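Local structure of putative lipoprotein (Bacteroides fragilis, 3QNK) at residues L438-R443 and W460-E465; Q278-A283 and F447-Q452. The protein probably binds glycans at the outer membrane, as a SusD-like lipoprotein that would work beside a TonB-dependent transporter in nutrient uptake. One frame throughout, in Å; residues are numbered along the deposited sequence.

Contact 1. Residues L438-R443 and W460-E465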
loop_
_atom_site.group_PDB
_atom_site.type_symbol
_atom_site.label_atom_id
_atom_site.label_comp_id
_atom_site.label_asym_id
_atom_site.label_seq_id
_atom_site.Cartn_x
_atom_site.Cartn_y
_atom_site.Cartn_z
ATOM N N LEU B 438 -15.850 -29.630 23.428
ATOM C CA LEU B 438 -16.912 -29.934 22.474
ATOM C C LEU B 438 -17.423 -28.650 21.767
ATOM O O LEU B 438 -17.671 -28.669 20.549
ATOM C CB LEU B 438 -18.045 -30.665 23.210
ATOM C CG LEU B 438 -17.682 -32.074 23.704
ATOM C CD1 LEU B 438 -18.693 -32.598 24.683
ATOM C CD2 LEU B 438 -17.489 -33.048 22.552
ATOM N N ILE B 439 -17.526 -27.537 22.535
ATOM C CA ILE B 439 -17.952 -26.217 22.052
ATOM C C ILE B 439 -16.889 -25.712 21.083
ATOM O O ILE B 439 -17.207 -25.339 19.946
ATOM C CB ILE B 439 -18.210 -25.226 23.228
ATOM C CG1 ILE B 439 -19.374 -25.703 24.145
ATOM C CG2 ILE B 439 -18.454 -23.813 22.695
ATOM C CD1 ILE B 439 -19.501 -25.012 25.479
ATOM N N ARG B 440 -15.616 -25.750 21.526
ATOM C CA ARG B 440 -14.459 -25.355 20.722
ATOM C C ARG B 440 -14.398 -26.134 19.395
ATOM O O ARG B 440 -14.213 -25.515 18.344
ATOM C CB ARG B 440 -13.181 -25.553 21.514
ATOM C CG ARG B 440 -13.039 -24.528 22.632
ATOM C CD ARG B 440 -11.708 -24.688 23.300
ATOM N NE ARG B 440 -11.484 -23.644 24.282
ATOM C CZ ARG B 440 -10.313 -23.434 24.865
ATOM N NH1 ARG B 440 -9.271 -24.206 24.578
ATOM N NH2 ARG B 440 -10.170 -22.456 25.738
ATOM N N LYS B 441 -14.635 -27.471 19.445
ATOM C CA LYS B 441 -14.674 -28.329 18.264
ATOM C C LYS B 441 -15.853 -27.874 17.342
ATOM O O LYS B 441 -15.641 -27.715 16.132
ATOM C CB LYS B 441 -14.761 -29.828 18.651
ATOM N N GLU B 442 -17.051 -27.594 17.918
ATOM C CA GLU B 442 -18.200 -27.116 17.133
ATOM C C GLU B 442 -17.899 -25.808 16.425
ATOM O O GLU B 442 -18.301 -25.612 15.276
ATOM C CB GLU B 442 -19.477 -26.941 17.991
ATOM C CG GLU B 442 -20.306 -28.206 18.090
ATOM C CD GLU B 442 -20.784 -28.798 16.779
ATOM O OE1 GLU B 442 -21.262 -28.034 15.908
ATOM O OE2 GLU B 442 -20.658 -30.034 16.618
ATOM N N ARG B 443 -17.210 -24.912 17.117
ATOM C CA ARG B 443 -16.836 -23.627 16.557
ATOM C C ARG B 443 -15.936 -23.809 15.333
ATOM O O ARG B 443 -16.080 -23.097 14.334
ATOM C CB ARG B 443 -16.117 -22.783 17.615
ATOM C CG ARG B 443 -16.274 -21.320 17.292
ATOM C CD ARG B 443 -15.345 -20.428 18.068
ATOM N NE ARG B 443 -15.571 -19.061 17.622
ATOM C CZ ARG B 443 -16.420 -18.219 18.194
ATOM N NH1 ARG B 443 -17.090 -18.578 19.288
ATOM N NH2 ARG B 443 -16.582 -17.003 17.701
ATOM N N TRP B 460 -7.428 -19.093 22.421
ATOM C CA TRP B 460 -7.481 -20.299 23.242
ATOM C C TRP B 460 -6.101 -20.747 23.661
ATOM O O TRP B 460 -5.981 -21.609 24.535
ATOM C CB TRP B 460 -8.152 -21.449 22.489
ATOM C CG TRP B 460 -9.607 -21.232 22.233
ATOM C CD1 TRP B 460 -10.473 -20.487 22.972
ATOM C CD2 TRP B 460 -10.373 -21.816 21.179
ATOM N NE1 TRP B 460 -11.724 -20.538 22.422
ATOM C CE2 TRP B 460 -11.700 -21.356 21.327
ATOM C CE3 TRP B 460 -10.059 -22.674 20.108
ATOM C CZ2 TRP B 460 -12.715 -21.709 20.444
ATOM C CZ3 TRP B 460 -11.068 -23.035 19.231
ATOM C CH2 TRP B 460 -12.383 -22.565 19.410
ATOM N N LYS B 461 -5.054 -20.185 23.019
ATOM C CA LYS B 461 -3.658 -20.496 23.273
ATOM C C LYS B 461 -3.413 -22.013 23.068
ATOM O O LYS B 461 -3.014 -22.697 23.997
ATOM C CB LYS B 461 -3.177 -19.984 24.655
ATOM C CG LYS B 461 -3.107 -18.468 24.717
ATOM C CD LYS B 461 -2.163 -17.960 25.813
ATOM C CE LYS B 461 -2.096 -16.437 25.968
ATOM N NZ LYS B 461 -1.685 -15.710 24.721
ATOM N N ILE B 462 -3.696 -22.522 21.837
ATOM C CA ILE B 462 -3.528 -23.934 21.451
ATOM C C ILE B 462 -2.603 -24.077 20.198
ATOM O O ILE B 462 -2.728 -25.048 19.430
ATOM C CB ILE B 462 -4.877 -24.669 21.256
ATOM C CG1 ILE B 462 -5.736 -24.039 20.147
ATOM C CG2 ILE B 462 -5.629 -24.796 22.576
ATOM C CD1 ILE B 462 -6.806 -24.924 19.565
ATOM N N GLY B 463 -1.666 -23.130 20.049
ATOM C CA GLY B 463 -0.695 -23.112 18.968
ATOM C C GLY B 463 0.201 -24.335 18.899
ATOM O O GLY B 463 0.348 -24.942 17.821
ATOM N N PRO B 464 0.790 -24.769 20.048
ATOM C CA PRO B 464 1.666 -25.971 20.010
ATOM C C PRO B 464 0.954 -27.234 19.512
ATOM O O PRO B 464 1.548 -28.039 18.819
ATOM C CB PRO B 464 2.083 -26.131 21.465
ATOM C CG PRO B 464 1.907 -24.777 22.069
ATOM C CD PRO B 464 0.751 -24.176 21.409
ATOM N N GLU B 465 -0.311 -27.388 19.859
ATOM C CA GLU B 465 -1.170 -28.515 19.521
ATOM C C GLU B 465 -1.595 -28.499 18.055
ATOM O O GLU B 465 -1.848 -29.567 17.478
ATOM C CB GLU B 465 -2.454 -28.471 20.403
ATOM C CG GLU B 465 -2.266 -28.643 21.910
ATOM C CD GLU B 465 -2.146 -27.415 22.792
ATOM O OE1 GLU B 465 -1.368 -26.495 22.453
ATOM O OE2 GLU B 465 -2.765 -27.419 23.880
#

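Contact 2. Residues Q278-A283 and F447-Q452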
loop_
_atom_site.group_PDB
_atom_site.type_symbol
_atom_site.label_atom_id
_atom_site.label_comp_id
_atom_site.label_asym_id
_atom_site.label_seq_id
_atom_site.Cartn_x
_atom_site.Cartn_y
_atom_site.Cartn_z
ATOM N N GLN B 278 -6.150 -33.064 6.391
ATOM C CA GLN B 278 -6.735 -34.310 6.822
ATOM C C GLN B 278 -7.200 -34.150 8.285
ATOM O O GLN B 278 -8.232 -34.699 8.655
ATOM C CB GLN B 278 -5.736 -35.454 6.623
ATOM C CG GLN B 278 -6.352 -36.833 6.718
ATOM C CD GLN B 278 -7.612 -36.933 5.901
ATOM O OE1 GLN B 278 -7.660 -36.517 4.731
ATOM N NE2 GLN B 278 -8.674 -37.397 6.538
ATOM N N GLU B 279 -6.515 -33.299 9.063
ATOM C CA GLU B 279 -6.862 -33.008 10.475
ATOM C C GLU B 279 -8.244 -32.360 10.590
ATOM O O GLU B 279 -8.999 -32.687 11.516
ATOM C CB GLU B 279 -5.814 -32.109 11.135
ATOM C CG GLU B 279 -4.569 -32.885 11.514
ATOM C CD GLU B 279 -3.514 -33.108 10.447
ATOM O OE1 GLU B 279 -3.693 -32.617 9.308
ATOM O OE2 GLU B 279 -2.518 -33.806 10.752
ATOM N N LEU B 280 -8.580 -31.475 9.643
ATOM C CA LEU B 280 -9.900 -30.880 9.616
ATOM C C LEU B 280 -10.923 -31.897 9.120
ATOM O O LEU B 280 -12.008 -31.978 9.698
ATOM C CB LEU B 280 -9.954 -29.614 8.747
ATOM C CG LEU B 280 -11.329 -28.987 8.547
ATOM C CD1 LEU B 280 -11.965 -28.513 9.888
ATOM C CD2 LEU B 280 -11.259 -27.882 7.543
ATOM N N ILE B 281 -10.586 -32.676 8.072
ATOM C CA ILE B 281 -11.511 -33.665 7.527
ATOM C C ILE B 281 -11.885 -34.653 8.638
ATOM O O ILE B 281 -13.073 -34.972 8.806
ATOM C CB ILE B 281 -10.921 -34.340 6.244
ATOM C CG1 ILE B 281 -11.303 -33.551 4.978
ATOM C CG2 ILE B 281 -11.427 -35.768 6.074
ATOM C CD1 ILE B 281 -10.821 -32.213 4.839
ATOM N N ASP B 282 -10.886 -35.055 9.446
ATOM C CA ASP B 282 -11.063 -35.995 10.563
ATOM C C ASP B 282 -12.001 -35.471 11.638
ATOM O O ASP B 282 -12.612 -36.279 12.341
ATOM C CB ASP B 282 -9.700 -36.315 11.203
ATOM C CG ASP B 282 -8.823 -37.308 10.425
ATOM O OD1 ASP B 282 -9.348 -37.972 9.483
ATOM O OD2 ASP B 282 -7.627 -37.451 10.781
ATOM N N ALA B 283 -12.106 -34.119 11.776
ATOM C CA ALA B 283 -12.910 -33.445 12.782
ATOM C C ALA B 283 -14.424 -33.380 12.417
ATOM O O ALA B 283 -15.249 -33.124 13.308
ATOM C CB ALA B 283 -12.366 -32.060 13.015
ATOM N N PHE B 447 -17.336 -22.534 11.767
ATOM C CA PHE B 447 -16.696 -21.365 11.188
ATOM C C PHE B 447 -15.449 -21.679 10.355
ATOM O O PHE B 447 -14.672 -20.757 10.090
ATOM C CB PHE B 447 -16.430 -20.317 12.290
ATOM C CG PHE B 447 -17.753 -19.703 12.675
ATOM C CD1 PHE B 447 -18.408 -18.826 11.811
ATOM C CD2 PHE B 447 -18.392 -20.073 13.851
ATOM C CE1 PHE B 447 -19.673 -18.335 12.117
ATOM C CE2 PHE B 447 -19.650 -19.552 14.175
ATOM C CZ PHE B 447 -20.296 -18.712 13.289
ATOM N N ALA B 448 -15.322 -22.929 9.836
ATOM C CA ALA B 448 -14.185 -23.281 8.991
ATOM C C ALA B 448 -14.193 -22.400 7.728
ATOM O O ALA B 448 -15.253 -22.171 7.159
ATOM C CB ALA B 448 -14.231 -24.758 8.628
ATOM N N PHE B 449 -13.038 -21.846 7.344
ATOM C CA PHE B 449 -12.825 -21.019 6.132
ATOM C C PHE B 449 -13.532 -19.695 6.222
ATOM O O PHE B 449 -13.760 -19.045 5.195
ATOM C CB PHE B 449 -13.172 -21.763 4.820
ATOM C CG PHE B 449 -12.492 -23.103 4.831
ATOM C CD1 PHE B 449 -11.098 -23.190 4.876
ATOM C CD2 PHE B 449 -13.236 -24.280 4.964
ATOM C CE1 PHE B 449 -10.460 -24.430 4.993
ATOM C CE2 PHE B 449 -12.600 -25.511 5.111
ATOM C CZ PHE B 449 -11.216 -25.582 5.092
ATOM N N GLU B 450 -13.810 -19.249 7.454
ATOM C CA GLU B 450 -14.460 -17.956 7.678
ATOM C C GLU B 450 -13.553 -17.023 8.452
ATOM O O GLU B 450 -14.045 -16.150 9.148
ATOM C CB GLU B 450 -15.800 -18.129 8.371
ATOM C CG GLU B 450 -16.877 -18.576 7.403
ATOM C CD GLU B 450 -18.225 -18.689 8.076
ATOM O OE1 GLU B 450 -18.996 -17.699 8.062
ATOM O OE2 GLU B 450 -18.468 -19.749 8.694
ATOM N N GLU B 451 -12.229 -17.199 8.300
ATOM C CA GLU B 451 -11.173 -16.368 8.885
ATOM C C GLU B 451 -11.256 -16.283 10.428
ATOM O O GLU B 451 -10.975 -15.220 10.999
ATOM C CB GLU B 451 -11.169 -14.947 8.252
ATOM C CG GLU B 451 -9.762 -14.427 8.002
ATOM C CD GLU B 451 -9.581 -13.000 7.498
ATOM O OE1 GLU B 451 -10.373 -12.555 6.622
ATOM O OE2 GLU B 451 -8.588 -12.360 7.935
ATOM N N GLN B 452 -11.566 -17.405 11.111
ATOM C CA GLN B 452 -11.640 -17.373 12.579
ATOM C C GLN B 452 -10.654 -18.297 13.266
ATOM O O GLN B 452 -10.183 -17.975 14.339
ATOM C CB GLN B 452 -13.055 -17.739 13.045
ATOM C CG GLN B 452 -14.081 -16.627 12.939
ATOM C CD GLN B 452 -14.966 -16.581 14.146
ATOM O OE1 GLN B 452 -14.518 -16.613 15.324
ATOM N NE2 GLN B 452 -16.232 -16.393 13.865
#

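Contact 1. Residues L438-R443 and W460-E465
Arg440 on helix 432-446 faces Trp460 at the end of helix 453-460, and their CA atoms, 9.0 Å apart, are the closest CA pair across the two segments, which leaves room for the arginine chain and the indole to lie one over the other. The two side chains run past each other in opposite directions. In Arg440, CG lies beside the backbone N (chi1 -71°) and the chain is extended from there to NE, which lays Arg440 CG over the six-membered ring of Trp460, 3.7 Å from its centroid, as a CH-pi contact. Further out, the guanidinium lies flat over the five-membered ring with the planes 14° apart, and Arg440 CZ stands 3.7 Å from the centroid of that Trp460 ring. This is a cation-pi stack, in which the positive group should be favoured by the electron-rich ring face; arginine suits the place because its methylenes and its planar end can both use the indole. Arg443, one turn on, brings its CD to 3.8 Å from Trp460 CZ2 with its guanidinium plane at 85° to the ring, while its NH2 is hydrogen-bonded to Asn397. The indole keeps its own polar atom satisfied, NE1 bonding to Glu400 of helix 391-405. The Ile462 CG2 methyl meets the Arg440 guanidinium obliquely in a loose van der Waals contact. Trp460 lies within the Schellman motif that ends helix 453-460, directly before Lys461, its C-prime residue with positive phi, and Ile462 follows as the N-cap of helix 463-466. An arginine-tryptophan stack thus joins two consecutive helices of the SusD fold beside that helix end.

Contact 2. Residues Q278-A283 and F447-Q452
Leu280 of the short helix 278-283 meets Ala448 and Phe449 of the loop between helices 432-446 and 453-460 through apolar contact alone. Its CD2 methyl makes both contacts, Leu280 CD2 lying 3.4 Å from Phe449 CZ and 4.4 Å from Ala448 CB. With CG opposite the backbone N (chi1 174°), the leucine extends from the helix toward the loop. The phenylalanine comes from the opposite direction, and the methyl reaches CZ and CE2 of its ring obliquely. Leucine is long enough to bring that one methyl to both residues, and Ala448 offers a small apolar surface that adds a looser contact beside the ring; all three are buried, and Ile445 of helix 432-446 also packs on Leu280. The loop owes its shape to a type II beta turn from Phe447 to Glu450, in which Phe449 takes the positive phi of the third position (68°) and Glu450 N bonds to Phe447 O at 3.2 Å. The turn comes straight after helix 432-446 and redirects the chain. Polar bonds hold each side separately. Within the helix, Gln278 NE2 gives a hydrogen bond to Asp282 OD1 one turn later (3.1 Å), arriving from above the carboxylate plane. On the loop, Phe449 N bonds to Glu40 and Phe449 O to Trp364, while Glu450 forms a salt bridge with Arg390.

The centres of contacts 1 and 2 lie about 11 Å apart, and both belong to the C-terminal part of the SusD fold. Along the chain their segments alternate: 278-283 comes first, then 438-443, 447-452 and 460-465. The middle two follow each other closely, the first on helix 432-446 and the second in the loop that leads to helix 453-460, which itself ends at contact 1. The contacts also touch directly, through a probable hydrogen bond from Arg443 NH2 to Gln452 OE1. Contact 1 uses helix 432-446 itself and ties it to the helix that follows; contact 2 uses the loop after it, with Leu280 also packing on that helix, and joins parts distant in sequence.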